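Local coordinates for sortase family protein (Clostridium perfringens, PDB 6IXZ) that probably acts as a class C sortase, a cysteine transpeptidase of the kind that links pilin subunits into pili, at residues K35-L40 with G93-V98; L61-I66 with Y132-K137; I71-Y76 with K117-I122; N102-L107 with Y166-T171; I147-P152 with E180-R185. One frame throughout, in Å; residues are numbered along the deposited sequence.

Overall arrangement
The chain folds as the eight-stranded beta-barrel of the sortase family, with helices outside it. Contact 1 fastens helix 23-41 to the loop between strands 88-90 and 103-109. Contact 2 joins strands 60-66 and 130-135, the two ends of the strand order; contact 3, nested within it along the chain, lays the loop after helix 111-114 against strand 71-77. Contacts 4 and 5 lie side by side, since strands 165-173 and 180-188 pair, with centres about 11 Å apart. Contacts 1 and 3 sit on opposite sides of the chain's centre, about 22 Å between centres. Contacts 3, 4 and 5 each bring side chains within about 5 to 9 Å of the predicted active-site residues His110 and Cys172.

Contact 1 (K35-L40 with G93-V98); sequences KYNYDL and GTSLPV
Asn37 carries its CG anti to the carbonyl carbon (chi1 -78°), which holds its amide out toward Leu96, while Leu40 has CG anti to the backbone N (chi1 171°) and brings CD2 to 3.6 Å from Thr94 C. The amide then grips one residue twice. Leu96 N donates to Asn37 OD1 at 3.0 Å, tilted somewhat from the carbonyl plane. In return Asn37 ND2 donates to Leu96 O at 3.1 Å; this bond is straighter (161° at the hydrogen), lies near the amide plane and uses a lone pair of the acceptor. Leu96 O also receives Val98 N, 2.8 Å away, across the inverse gamma turn centred on Pro97, so the same carbonyl serves helix and turn. Val98 CG2 packs 3.8 Å from Asn37 ND2. A water bridges the segments, donating to Asn37 O at 2.8 Å and accepting from Ser95 OG at 2.6 Å. The loop that helix 23-41 holds in this way is fixed on its other flank by strand 103-109, where Ser95 OG bonds His104 N and Ser95 O bonds Ser105 OG, and Pro97 reaches Leu133 and Ile135 of strand 130-135.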
# COMPACT_ATOMS: atom_id res chain seq x y z
N LYS A 35 6.33 6.28 -14.34
CA LYS A 35 7.47 5.74 -15.12
C LYS A 35 8.11 4.56 -14.43
O LYS A 35 8.43 3.55 -15.05
CB LYS A 35 8.55 6.80 -15.28
CG LYS A 35 8.74 7.29 -16.70
CD LYS A 35 10.17 7.75 -16.95
CE LYS A 35 10.48 7.80 -18.44
NZ LYS A 35 11.52 8.81 -18.78
N TYR A 36 8.34 4.71 -13.13
CA TYR A 36 8.89 3.64 -12.31
C TYR A 36 8.06 2.36 -12.40
O TYR A 36 8.57 1.32 -12.82
CB TYR A 36 8.98 4.11 -10.86
CG TYR A 36 9.33 2.99 -9.92
CD1 TYR A 36 10.61 2.44 -9.93
CD2 TYR A 36 8.35 2.34 -9.18
CE1 TYR A 36 10.93 1.38 -9.11
CE2 TYR A 36 8.65 1.28 -8.35
CZ TYR A 36 9.94 0.80 -8.31
OH TYR A 36 10.24 -0.25 -7.49
N ASN A 37 6.76 2.48 -12.15
CA ASN A 37 5.83 1.33 -12.22
C ASN A 37 5.85 0.62 -13.59
O ASN A 37 5.68 -0.59 -13.67
CB ASN A 37 4.38 1.78 -11.91
CG ASN A 37 4.13 1.99 -10.42
OD1 ASN A 37 4.94 1.63 -9.57
ND2 ASN A 37 2.97 2.53 -10.09
N TYR A 38 5.92 1.41 -14.65
CA TYR A 38 6.01 0.88 -16.02
C TYR A 38 7.35 0.18 -16.19
O TYR A 38 7.41 -0.96 -16.66
CB TYR A 38 5.85 2.02 -17.03
CG TYR A 38 6.19 1.67 -18.48
CD1 TYR A 38 7.50 1.73 -18.94
CD2 TYR A 38 5.19 1.35 -19.40
CE1 TYR A 38 7.81 1.42 -20.26
CE2 TYR A 38 5.49 1.03 -20.71
CZ TYR A 38 6.81 1.07 -21.14
OH TYR A 38 7.12 0.79 -22.44
N ASP A 39 8.41 0.85 -15.78
CA ASP A 39 9.74 0.25 -15.81
C ASP A 39 9.76 -1.01 -14.99
O ASP A 39 10.52 -1.92 -15.29
CB ASP A 39 10.80 1.19 -15.27
CG ASP A 39 11.22 2.24 -16.27
OD1 ASP A 39 10.81 2.15 -17.44
OD2 ASP A 39 11.92 3.20 -15.86
N LEU A 40 9.04 -1.01 -13.86
CA LEU A 40 9.06 -2.16 -12.97
C LEU A 40 8.31 -3.34 -13.59
O LEU A 40 8.76 -4.47 -13.55
CB LEU A 40 8.51 -1.80 -11.57
CG LEU A 40 8.28 -2.95 -10.58
CD1 LEU A 40 9.59 -3.50 -10.00
CD2 LEU A 40 7.34 -2.53 -9.46
N GLY A 93 9.88 -3.64 -4.41
CA GLY A 93 9.70 -4.39 -5.64
C GLY A 93 8.24 -4.52 -6.08
O GLY A 93 7.96 -5.22 -7.05
N THR A 94 7.30 -3.87 -5.39
CA THR A 94 5.91 -3.86 -5.87
C THR A 94 5.56 -2.46 -6.31
O THR A 94 6.28 -1.53 -6.00
CB THR A 94 4.87 -4.40 -4.83
OG1 THR A 94 4.64 -3.42 -3.80
CG2 THR A 94 5.37 -5.70 -4.21
N SER A 95 4.50 -2.32 -7.11
CA SER A 95 4.07 -1.02 -7.62
C SER A 95 3.83 -0.03 -6.49
O SER A 95 3.40 -0.42 -5.42
CB SER A 95 2.79 -1.21 -8.44
OG SER A 95 3.03 -2.12 -9.50
N LEU A 96 4.20 1.24 -6.68
CA LEU A 96 3.71 2.28 -5.80
C LEU A 96 2.22 2.51 -6.11
O LEU A 96 1.79 2.42 -7.26
CB LEU A 96 4.50 3.57 -5.98
CG LEU A 96 5.96 3.57 -5.50
CD1 LEU A 96 6.70 4.80 -5.97
CD2 LEU A 96 6.00 3.44 -3.98
N PRO A 97 1.44 2.77 -5.06
CA PRO A 97 0.00 2.62 -5.11
C PRO A 97 -0.65 3.86 -5.68
O PRO A 97 -1.39 4.54 -4.98
CB PRO A 97 -0.37 2.45 -3.65
CG PRO A 97 0.62 3.30 -2.95
CD PRO A 97 1.91 3.04 -3.69
N VAL A 98 -0.32 4.18 -6.92
CA VAL A 98 -0.98 5.27 -7.59
C VAL A 98 -1.96 4.78 -8.68
O VAL A 98 -2.42 5.58 -9.49
CB VAL A 98 0.02 6.28 -8.20
CG1 VAL A 98 0.77 7.04 -7.12
CG2 VAL A 98 0.97 5.60 -9.16
O HOH W 1 3.78 -1.51 -11.88

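Contact 2 (L61-I66 with Y132-K137)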
# COMPACT_ATOMS: atom_id res chain seq x y z
N LEU A 61 3.17 8.32 2.00
CA LEU A 61 2.63 8.56 0.67
C LEU A 61 1.15 8.93 0.71
O LEU A 61 0.56 9.31 -0.30
CB LEU A 61 2.76 7.29 -0.16
CG LEU A 61 4.14 6.62 -0.18
CD1 LEU A 61 4.07 5.33 -0.98
CD2 LEU A 61 5.16 7.58 -0.77
N GLY A 62 0.53 8.73 1.86
CA GLY A 62 -0.88 9.01 2.01
C GLY A 62 -1.47 8.10 3.06
O GLY A 62 -0.75 7.64 3.96
N TYR A 63 -2.74 7.75 2.89
CA TYR A 63 -3.39 6.77 3.76
C TYR A 63 -4.46 5.88 3.10
O TYR A 63 -4.94 6.13 1.99
CB TYR A 63 -3.99 7.49 4.97
CG TYR A 63 -5.01 8.54 4.60
CD1 TYR A 63 -6.38 8.29 4.70
CD2 TYR A 63 -4.60 9.78 4.10
CE1 TYR A 63 -7.30 9.25 4.31
CE2 TYR A 63 -5.51 10.74 3.73
CZ TYR A 63 -6.86 10.49 3.87
OH TYR A 63 -7.75 11.47 3.50
N ILE A 64 -4.85 4.84 3.83
CA ILE A 64 -5.87 3.93 3.39
C ILE A 64 -7.06 4.00 4.35
O ILE A 64 -6.89 4.13 5.56
CB ILE A 64 -5.32 2.48 3.30
CG1 ILE A 64 -6.40 1.50 2.84
CG2 ILE A 64 -4.72 2.02 4.63
CD1 ILE A 64 -5.85 0.18 2.36
N GLU A 65 -8.26 3.95 3.78
CA GLU A 65 -9.49 3.82 4.58
C GLU A 65 -10.24 2.55 4.20
O GLU A 65 -10.34 2.23 3.02
CB GLU A 65 -10.41 5.02 4.36
CG GLU A 65 -9.78 6.37 4.63
CD GLU A 65 -10.80 7.49 4.47
OE1 GLU A 65 -11.16 8.10 5.50
OE2 GLU A 65 -11.34 7.64 3.36
N ILE A 66 -10.67 1.80 5.20
CA ILE A 66 -11.53 0.62 5.01
C ILE A 66 -12.77 0.77 5.90
O ILE A 66 -12.77 0.37 7.07
CB ILE A 66 -10.80 -0.70 5.36
CG1 ILE A 66 -9.38 -0.74 4.75
CG2 ILE A 66 -11.60 -1.90 4.87
CD1 ILE A 66 -8.60 -1.99 5.08
N TYR A 132 -10.27 2.34 0.18
CA TYR A 132 -9.97 3.56 -0.52
C TYR A 132 -8.54 3.93 -0.19
O TYR A 132 -8.11 3.76 0.95
CB TYR A 132 -10.90 4.67 -0.06
CG TYR A 132 -12.37 4.38 -0.27
CD1 TYR A 132 -12.93 4.42 -1.54
CD2 TYR A 132 -13.22 4.15 0.81
CE1 TYR A 132 -14.28 4.19 -1.74
CE2 TYR A 132 -14.58 3.92 0.63
CZ TYR A 132 -15.11 3.93 -0.65
OH TYR A 132 -16.48 3.76 -0.83
N LEU A 133 -7.82 4.39 -1.20
CA LEU A 133 -6.48 4.92 -1.03
C LEU A 133 -6.50 6.41 -1.33
O LEU A 133 -7.02 6.85 -2.35
CB LEU A 133 -5.51 4.24 -2.00
CG LEU A 133 -5.37 2.74 -1.86
CD1 LEU A 133 -4.20 2.23 -2.68
CD2 LEU A 133 -5.19 2.38 -0.40
N HIS A 134 -5.74 7.15 -0.52
CA HIS A 134 -5.55 8.58 -0.69
C HIS A 134 -4.08 8.90 -0.77
O HIS A 134 -3.42 8.96 0.26
CB HIS A 134 -6.19 9.29 0.51
CG HIS A 134 -7.67 9.15 0.55
ND1 HIS A 134 -8.47 9.74 -0.40
CD2 HIS A 134 -8.47 8.35 1.27
CE1 HIS A 134 -9.73 9.41 -0.17
NE2 HIS A 134 -9.76 8.56 0.83
N ILE A 135 -3.54 8.99 -1.99
CA ILE A 135 -2.09 8.89 -2.19
C ILE A 135 -1.67 10.00 -3.15
O ILE A 135 -2.18 10.09 -4.27
CB ILE A 135 -1.73 7.54 -2.83
CG1 ILE A 135 -2.19 6.38 -1.92
CG2 ILE A 135 -0.24 7.48 -3.16
CD1 ILE A 135 -1.22 6.00 -0.83
N LEU A 136 -0.85 10.94 -2.67
CA LEU A 136 -0.43 12.09 -3.47
C LEU A 136 -1.61 12.72 -4.22
O LEU A 136 -1.53 12.94 -5.43
CB LEU A 136 0.69 11.68 -4.44
CG LEU A 136 2.09 11.46 -3.85
CD1 LEU A 136 2.07 11.22 -2.35
CD2 LEU A 136 2.81 10.33 -4.55
N LYS A 137 -2.69 12.99 -3.50
CA LYS A 137 -3.84 13.72 -4.03
C LYS A 137 -4.76 12.89 -4.92
O LYS A 137 -5.83 13.35 -5.32
CB LYS A 137 -3.39 14.96 -4.80
CG LYS A 137 -2.56 15.92 -3.98
CD LYS A 137 -3.44 16.69 -3.01
CE LYS A 137 -4.01 17.94 -3.67
NZ LYS A 137 -4.83 18.72 -2.69
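Tyr63 with His134 and Glu65 with Tyr132 are the hydrogen-bonded pairs of an antiparallel ladder that closes the sortase barrel between strands 60-66 and 130-135; the axes of the two short strand segments make 165°. Backbone bonds come first: His134 N meets Tyr63 O at 2.8 Å. Gly62, in a non-hydrogen-bonded pair with Ile135, makes a CA-H...O contact of 3.1 Å from its CA to His134 O.

Apolar contact falls on the face of Ile64 and Leu133, where Ile64 CG1 lies 3.6 Å from Leu133 CD2, turned toward Val167 and Leu169.

Aromatic contact occupies the other face. His134 CB sits over the Tyr63 ring, 3.7 Å from its centroid, as a CH-pi contact, while the two ring planes, 30° from parallel, are slid so far that the rings barely overlap.

Polar contact centres on His134: ND1 bonds Asp139 OD1, and two carboxylates could favour a protonated ring. His134 NE2 reaches Glu65 OE2 at 3.1 Å from above the carboxylate plane, 46° out of it.

Contact 3 (I71-Y76 with K117-I122)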
# COMPACT_ATOMS: atom_id res chain seq x y z
N ILE A 71 -11.01 1.23 9.53
CA ILE A 71 -9.57 1.41 9.40
C ILE A 71 -9.25 2.70 8.66
O ILE A 71 -9.83 3.00 7.62
CB ILE A 71 -8.93 0.22 8.68
CG1 ILE A 71 -8.92 -0.98 9.64
CG2 ILE A 71 -7.54 0.57 8.16
CD1 ILE A 71 -8.34 -2.25 9.07
N LYS A 72 -8.33 3.47 9.22
CA LYS A 72 -7.78 4.67 8.57
C LYS A 72 -6.31 4.78 8.99
O LYS A 72 -6.04 5.02 10.16
CB LYS A 72 -8.54 5.91 9.06
CG LYS A 72 -8.30 7.18 8.26
CD LYS A 72 -8.98 8.35 8.94
CE LYS A 72 -8.36 9.67 8.56
NZ LYS A 72 -9.22 10.83 8.94
N LEU A 73 -5.38 4.47 8.09
CA LEU A 73 -3.95 4.31 8.48
C LEU A 73 -3.03 4.99 7.45
O LEU A 73 -3.32 4.95 6.24
CB LEU A 73 -3.59 2.82 8.56
CG LEU A 73 -4.21 2.00 9.71
CD1 LEU A 73 -4.06 0.52 9.48
CD2 LEU A 73 -3.66 2.39 11.06
N PRO A 74 -1.89 5.55 7.91
CA PRO A 74 -0.87 6.06 6.97
C PRO A 74 -0.23 4.92 6.24
O PRO A 74 -0.16 3.82 6.77
CB PRO A 74 0.16 6.75 7.87
CG PRO A 74 -0.08 6.20 9.23
CD PRO A 74 -1.55 5.87 9.30
N ILE A 75 0.26 5.20 5.04
CA ILE A 75 1.02 4.26 4.23
C ILE A 75 2.43 4.81 4.01
O ILE A 75 2.61 5.91 3.49
CB ILE A 75 0.35 4.00 2.88
CG1 ILE A 75 -1.00 3.33 3.08
CG2 ILE A 75 1.21 3.10 2.00
CD1 ILE A 75 -2.00 3.78 2.05
N TYR A 76 3.41 4.07 4.53
CA TYR A 76 4.82 4.37 4.33
C TYR A 76 5.32 3.62 3.09
O TYR A 76 4.78 2.59 2.71
CB TYR A 76 5.63 3.91 5.56
CG TYR A 76 5.25 4.61 6.84
CD1 TYR A 76 4.20 4.16 7.62
CD2 TYR A 76 5.96 5.74 7.29
CE1 TYR A 76 3.88 4.77 8.81
CE2 TYR A 76 5.64 6.35 8.48
CZ TYR A 76 4.58 5.88 9.22
OH TYR A 76 4.21 6.50 10.39
N LYS A 117 -3.50 -2.91 15.98
CA LYS A 117 -4.30 -3.86 15.20
C LYS A 117 -3.97 -3.78 13.72
O LYS A 117 -3.91 -4.81 13.03
CB LYS A 117 -5.79 -3.60 15.41
CG LYS A 117 -6.33 -4.21 16.71
CD LYS A 117 -7.82 -3.98 16.88
CE LYS A 117 -8.63 -4.46 15.68
NZ LYS A 117 -10.06 -4.68 16.02
N LEU A 118 -3.73 -2.56 13.24
CA LEU A 118 -3.41 -2.31 11.82
C LEU A 118 -4.36 -3.03 10.86
O LEU A 118 -5.49 -2.57 10.66
CB LEU A 118 -1.93 -2.62 11.52
CG LEU A 118 -0.88 -1.81 12.30
CD1 LEU A 118 0.53 -2.11 11.79
CD2 LEU A 118 -1.14 -0.33 12.21
N PHE A 119 -3.88 -4.07 10.16
CA PHE A 119 -4.72 -4.76 9.17
C PHE A 119 -5.31 -6.05 9.71
O PHE A 119 -5.76 -6.91 8.92
CB PHE A 119 -3.96 -5.10 7.89
CG PHE A 119 -3.81 -3.97 6.92
CD1 PHE A 119 -4.55 -2.81 7.03
CD2 PHE A 119 -3.04 -4.16 5.78
CE1 PHE A 119 -4.41 -1.80 6.11
CE2 PHE A 119 -2.87 -3.13 4.86
CZ PHE A 119 -3.59 -1.96 5.01
N THR A 120 -5.29 -6.22 11.03
CA THR A 120 -5.80 -7.47 11.64
C THR A 120 -7.20 -7.85 11.17
O THR A 120 -7.43 -8.98 10.74
CB THR A 120 -5.74 -7.40 13.17
OG1 THR A 120 -4.36 -7.41 13.59
CG2 THR A 120 -6.49 -8.58 13.81
N ASP A 121 -8.11 -6.88 11.15
CA ASP A 121 -9.49 -7.17 10.82
C ASP A 121 -9.78 -7.38 9.32
O ASP A 121 -10.95 -7.55 8.94
CB ASP A 121 -10.38 -6.05 11.38
CG ASP A 121 -10.51 -6.13 12.90
OD1 ASP A 121 -10.21 -7.20 13.48
OD2 ASP A 121 -10.88 -5.14 13.52
N ILE A 122 -8.75 -7.36 8.46
CA ILE A 122 -8.98 -7.69 7.04
C ILE A 122 -9.36 -9.14 6.87
O ILE A 122 -9.92 -9.50 5.85
CB ILE A 122 -7.84 -7.32 6.06
CG1 ILE A 122 -6.63 -8.24 6.23
CG2 ILE A 122 -7.51 -5.84 6.21
CD1 ILE A 122 -5.54 -8.00 5.21
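Leu118 O takes the closest approach from the strand: Ile71 CD1 lies 3.3 Å from it and Leu73 CD1 3.6 Å. No hydrogen bond joins the two segments, and the rest of the first shell is apolar. Leu73 and Leu118 cross at about a right angle, with Leu73 CD2 3.9 Å from Leu118 CD2. The CB of Leu118 starts away from the strand, but with CG anti to the carbonyl carbon (chi1 -61°) the branch turns back to reach it. Phe119 adds its ring, CE1 standing 4.1 Å from Leu73 CD1 and CD1 4.3 Å from Ile71 CD1.

One shell out, the type II' beta turn from Lys117 to Thr120 presents Leu118 and Phe119 to the strand. Across the turn, a salt bridge of 2.7 Å from Lys117 NZ to Asp121 OD2 ties its first residue to the 3-10 segment. Phe119 touches Leu107 and Ala109 of strand 103-109, and Asp121 and Ile122 touch Ile69 in the loop before strand 71-77. The Leu118 side chain is about 6 Å from that of His110 and the Phe119 side chain about 9 Å from that of Cys172, both predicted active-site residues, consistent with a loop bordering the sortase active site.

Contact 4 (N102-L107 with Y166-T171); sequences NTHSVL and YVTLLT
Tyr166 O is gripped by several groups. Ser105 N donates to it at 3.1 Å, and a water shared with Thr103 OG1 also donates. His104 CA approaches the same oxygen at 3.0 Å in a CA-H...O contact. His104 and Tyr166 also meet through their side chains. Tyr166 CB lies over the imidazole face, 3.7 Å from the ring centroid, and the tyrosine ring turns its edge toward that face, planes 69° apart, as a T-shaped pair. His104 CG is anti to the backbone N (chi1 -167°), carrying the ring along strand 166-171 until NE2 bonds Thr168 OG1 at 2.7 Å. Lys159 O takes the other nitrogen, ND1, so the buried ring is held at both.

On the other sheet face Leu107 CD1 fits against Val167 CG1 at 3.8 Å. Leu107 N to Thr168 O (2.9 Å) continues the parallel ladder. Strand 103-109 leads to His110, and strand 165-173 carries Cys172: the two parallel strands place the predicted catalytic pair, as in the sortase fold.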
# COMPACT_ATOMS: atom_id res chain seq x y z
N ASN A 102 -1.53 -2.81 -15.41
CA ASN A 102 -0.22 -3.40 -15.17
C ASN A 102 0.41 -2.84 -13.90
O ASN A 102 1.61 -2.54 -13.87
CB ASN A 102 0.71 -3.12 -16.36
CG ASN A 102 0.10 -3.54 -17.66
OD1 ASN A 102 -0.40 -4.67 -17.77
ND2 ASN A 102 0.00 -2.61 -18.61
N THR A 103 -0.39 -2.68 -12.85
CA THR A 103 0.16 -2.41 -11.51
C THR A 103 -0.40 -3.33 -10.44
O THR A 103 -1.53 -3.83 -10.55
CB THR A 103 -0.01 -0.92 -11.06
OG1 THR A 103 -1.40 -0.61 -10.83
CG2 THR A 103 0.57 0.02 -12.11
N HIS A 104 0.42 -3.55 -9.41
CA HIS A 104 0.05 -4.31 -8.24
C HIS A 104 0.89 -3.88 -7.04
O HIS A 104 2.05 -4.27 -6.92
CB HIS A 104 0.24 -5.80 -8.51
CG HIS A 104 -0.40 -6.68 -7.50
ND1 HIS A 104 -0.52 -8.04 -7.66
CD2 HIS A 104 -1.05 -6.37 -6.35
CE1 HIS A 104 -1.21 -8.54 -6.65
NE2 HIS A 104 -1.50 -7.55 -5.82
N SER A 105 0.33 -3.01 -6.20
CA SER A 105 1.00 -2.56 -4.99
C SER A 105 0.63 -3.48 -3.84
O SER A 105 -0.53 -3.89 -3.71
CB SER A 105 0.57 -1.13 -4.66
OG SER A 105 1.44 -0.51 -3.73
N VAL A 106 1.61 -3.81 -3.01
CA VAL A 106 1.35 -4.58 -1.83
C VAL A 106 1.58 -3.75 -0.57
O VAL A 106 2.64 -3.15 -0.40
CB VAL A 106 2.21 -5.84 -1.82
CG1 VAL A 106 1.82 -6.73 -0.64
CG2 VAL A 106 2.02 -6.59 -3.14
N LEU A 107 0.59 -3.74 0.31
CA LEU A 107 0.66 -2.96 1.52
C LEU A 107 0.73 -3.90 2.72
O LEU A 107 -0.19 -4.68 2.96
CB LEU A 107 -0.56 -2.02 1.63
CG LEU A 107 -0.86 -1.17 0.40
CD1 LEU A 107 -2.17 -0.38 0.53
CD2 LEU A 107 0.30 -0.26 0.06
N TYR A 166 -4.26 -3.77 -9.42
CA TYR A 166 -4.53 -4.47 -8.16
C TYR A 166 -3.77 -3.77 -7.02
O TYR A 166 -2.63 -3.31 -7.21
CB TYR A 166 -4.04 -5.93 -8.17
CG TYR A 166 -4.83 -6.93 -9.02
CD1 TYR A 166 -6.20 -6.81 -9.22
CD2 TYR A 166 -4.15 -7.95 -9.69
CE1 TYR A 166 -6.89 -7.73 -10.01
CE2 TYR A 166 -4.83 -8.88 -10.47
CZ TYR A 166 -6.20 -8.78 -10.61
OH TYR A 166 -6.87 -9.70 -11.36
N VAL A 167 -4.38 -3.80 -5.84
CA VAL A 167 -3.68 -3.57 -4.58
C VAL A 167 -3.99 -4.76 -3.68
O VAL A 167 -5.17 -5.13 -3.49
CB VAL A 167 -4.09 -2.25 -3.95
CG1 VAL A 167 -3.48 -2.08 -2.57
CG2 VAL A 167 -3.73 -1.10 -4.87
N THR A 168 -2.94 -5.39 -3.16
CA THR A 168 -3.10 -6.41 -2.13
C THR A 168 -2.81 -5.87 -0.71
O THR A 168 -1.84 -5.10 -0.48
CB THR A 168 -2.26 -7.68 -2.42
OG1 THR A 168 -2.76 -8.38 -3.58
CG2 THR A 168 -2.31 -8.63 -1.24
N LEU A 169 -3.74 -6.15 0.19
CA LEU A 169 -3.53 -5.89 1.62
C LEU A 169 -2.96 -7.15 2.24
O LEU A 169 -3.41 -8.24 1.94
CB LEU A 169 -4.86 -5.53 2.29
CG LEU A 169 -5.63 -4.44 1.54
CD1 LEU A 169 -6.91 -4.09 2.27
CD2 LEU A 169 -4.75 -3.23 1.34
N LEU A 170 -1.87 -7.01 2.98
CA LEU A 170 -1.15 -8.16 3.52
C LEU A 170 -1.01 -7.98 5.02
O LEU A 170 -0.53 -6.95 5.49
CB LEU A 170 0.21 -8.24 2.85
CG LEU A 170 1.18 -9.34 3.19
CD1 LEU A 170 2.25 -9.35 2.12
CD2 LEU A 170 1.80 -9.06 4.57
N THR A 171 -1.49 -8.96 5.78
CA THR A 171 -1.24 -9.00 7.23
C THR A 171 -0.63 -10.33 7.64
O THR A 171 -0.93 -11.35 7.04
CB THR A 171 -2.53 -8.80 8.03
OG1 THR A 171 -2.21 -8.62 9.42
CG2 THR A 171 -3.43 -9.96 7.90
O HOH W 2 -1.64 -0.87 -8.26

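Contact 5 (I147-P152 with E180-R185); sequences IKVVHP and ERLLVR
An antiparallel ladder of the sortase barrel runs from Ile147 with Val184 to Val150 with Arg181. Two hydrogen-bonded pairs define it: Leu183 N donates to Lys148 O at 2.8 Å, and Arg181 N to Val150 O at 2.9 Å, the latter almost straight at 178°. On one face Leu182 CD1 nestles between two partners, 3.8 Å from both Ile147 CG2 and Val149 CG2; CG anti to the backbone N (chi1 168°) brings that branch across.

Past the end of strand 138-150, Glu180 OE1 stands over the face of the His151 ring, 3.4 Å from CE1. Arg181, bent at chi2 and chi3, lays its guanidinium face against Pro152 O, with NH1 3.2 Å away at an angle too poor for a hydrogen bond.

The Arg181 side chain is about 6 Å from that of Cys172, a predicted active-site residue. Strand 180-188 lies between strand 138-150 and strand 165-173, pairing with the latter through Leu182 to Thr171, while Leu182 touches Asp123 and Val184 touches Ile122 in the loop before strand 130-135.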
# COMPACT_ATOMS: atom_id res chain seq x y z
N ILE A 147 -9.23 -13.54 -1.72
CA ILE A 147 -8.64 -13.72 -0.39
C ILE A 147 -7.88 -15.04 -0.27
O ILE A 147 -8.43 -16.09 -0.54
CB ILE A 147 -9.73 -13.58 0.70
CG1 ILE A 147 -10.24 -12.13 0.73
CG2 ILE A 147 -9.19 -13.98 2.07
CD1 ILE A 147 -11.67 -11.95 0.29
N LYS A 148 -6.63 -14.99 0.18
CA LYS A 148 -5.76 -16.16 0.20
C LYS A 148 -4.81 -16.10 1.36
O LYS A 148 -4.21 -15.06 1.61
CB LYS A 148 -4.93 -16.22 -1.09
CG LYS A 148 -4.97 -17.55 -1.81
CD LYS A 148 -6.20 -17.66 -2.69
CE LYS A 148 -6.08 -18.78 -3.72
NZ LYS A 148 -6.20 -20.14 -3.11
N VAL A 149 -4.55 -17.25 1.99
CA VAL A 149 -3.52 -17.35 3.02
C VAL A 149 -2.34 -18.11 2.47
O VAL A 149 -2.49 -19.16 1.87
CB VAL A 149 -4.01 -18.10 4.28
CG1 VAL A 149 -2.90 -18.18 5.32
CG2 VAL A 149 -5.24 -17.42 4.86
N VAL A 150 -1.14 -17.61 2.76
CA VAL A 150 0.01 -18.02 2.00
C VAL A 150 1.23 -18.00 2.90
O VAL A 150 1.26 -17.32 3.93
CB VAL A 150 0.14 -17.08 0.81
CG1 VAL A 150 1.57 -16.66 0.57
CG2 VAL A 150 -0.52 -17.68 -0.40
N HIS A 151 2.25 -18.77 2.55
CA HIS A 151 3.42 -18.85 3.40
C HIS A 151 4.36 -17.68 3.15
O HIS A 151 4.33 -17.07 2.09
CB HIS A 151 4.09 -20.21 3.24
CG HIS A 151 3.28 -21.35 3.78
ND1 HIS A 151 1.90 -21.38 3.72
CD2 HIS A 151 3.64 -22.47 4.45
CE1 HIS A 151 1.45 -22.47 4.31
NE2 HIS A 151 2.49 -23.15 4.76
N PRO A 152 5.17 -17.31 4.16
CA PRO A 152 5.85 -16.01 4.14
C PRO A 152 6.85 -15.78 2.98
O PRO A 152 7.22 -14.63 2.71
CB PRO A 152 6.55 -15.94 5.50
CG PRO A 152 5.78 -16.88 6.39
CD PRO A 152 5.27 -17.97 5.48
N GLU A 180 2.01 -17.16 8.88
CA GLU A 180 1.65 -16.93 7.48
C GLU A 180 1.41 -15.45 7.20
O GLU A 180 1.58 -14.59 8.09
CB GLU A 180 0.37 -17.70 7.13
CG GLU A 180 -0.01 -18.77 8.11
CD GLU A 180 0.16 -20.15 7.54
OE1 GLU A 180 1.27 -20.46 7.06
OE2 GLU A 180 -0.83 -20.91 7.58
N ARG A 181 1.02 -15.19 5.95
CA ARG A 181 0.48 -13.90 5.49
C ARG A 181 -0.89 -14.15 4.90
O ARG A 181 -1.04 -15.00 4.02
CB ARG A 181 1.32 -13.35 4.35
CG ARG A 181 2.80 -13.18 4.60
CD ARG A 181 3.51 -13.39 3.27
NE ARG A 181 4.41 -12.28 2.98
CZ ARG A 181 5.12 -12.17 1.88
NH1 ARG A 181 5.03 -13.09 0.92
NH2 ARG A 181 5.89 -11.09 1.72
N LEU A 182 -1.88 -13.39 5.38
CA LEU A 182 -3.19 -13.28 4.74
C LEU A 182 -3.18 -12.15 3.73
O LEU A 182 -2.75 -11.03 4.02
CB LEU A 182 -4.26 -13.04 5.81
CG LEU A 182 -5.66 -12.63 5.35
CD1 LEU A 182 -6.36 -13.79 4.65
CD2 LEU A 182 -6.47 -12.19 6.56
N LEU A 183 -3.60 -12.48 2.51
CA LEU A 183 -3.58 -11.55 1.39
C LEU A 183 -5.01 -11.24 1.05
O LEU A 183 -5.82 -12.16 0.92
CB LEU A 183 -2.96 -12.21 0.15
CG LEU A 183 -1.54 -12.76 0.33
CD1 LEU A 183 -1.01 -13.31 -0.99
CD2 LEU A 183 -0.62 -11.67 0.88
N VAL A 184 -5.33 -9.97 0.90
CA VAL A 184 -6.67 -9.56 0.46
C VAL A 184 -6.51 -8.65 -0.75
O VAL A 184 -6.10 -7.50 -0.61
CB VAL A 184 -7.43 -8.81 1.60
CG1 VAL A 184 -8.79 -8.33 1.13
CG2 VAL A 184 -7.59 -9.71 2.82
N ARG A 185 -6.82 -9.19 -1.94
CA ARG A 185 -6.57 -8.49 -3.19
C ARG A 185 -7.80 -7.75 -3.63
O ARG A 185 -8.89 -8.32 -3.68
CB ARG A 185 -6.20 -9.45 -4.33
CG ARG A 185 -5.67 -8.73 -5.56
CD ARG A 185 -5.33 -9.73 -6.66
NE ARG A 185 -6.54 -10.32 -7.23
CZ ARG A 185 -6.56 -11.37 -8.06
NH1 ARG A 185 -5.44 -11.99 -8.37
NH2 ARG A 185 -7.71 -11.81 -8.54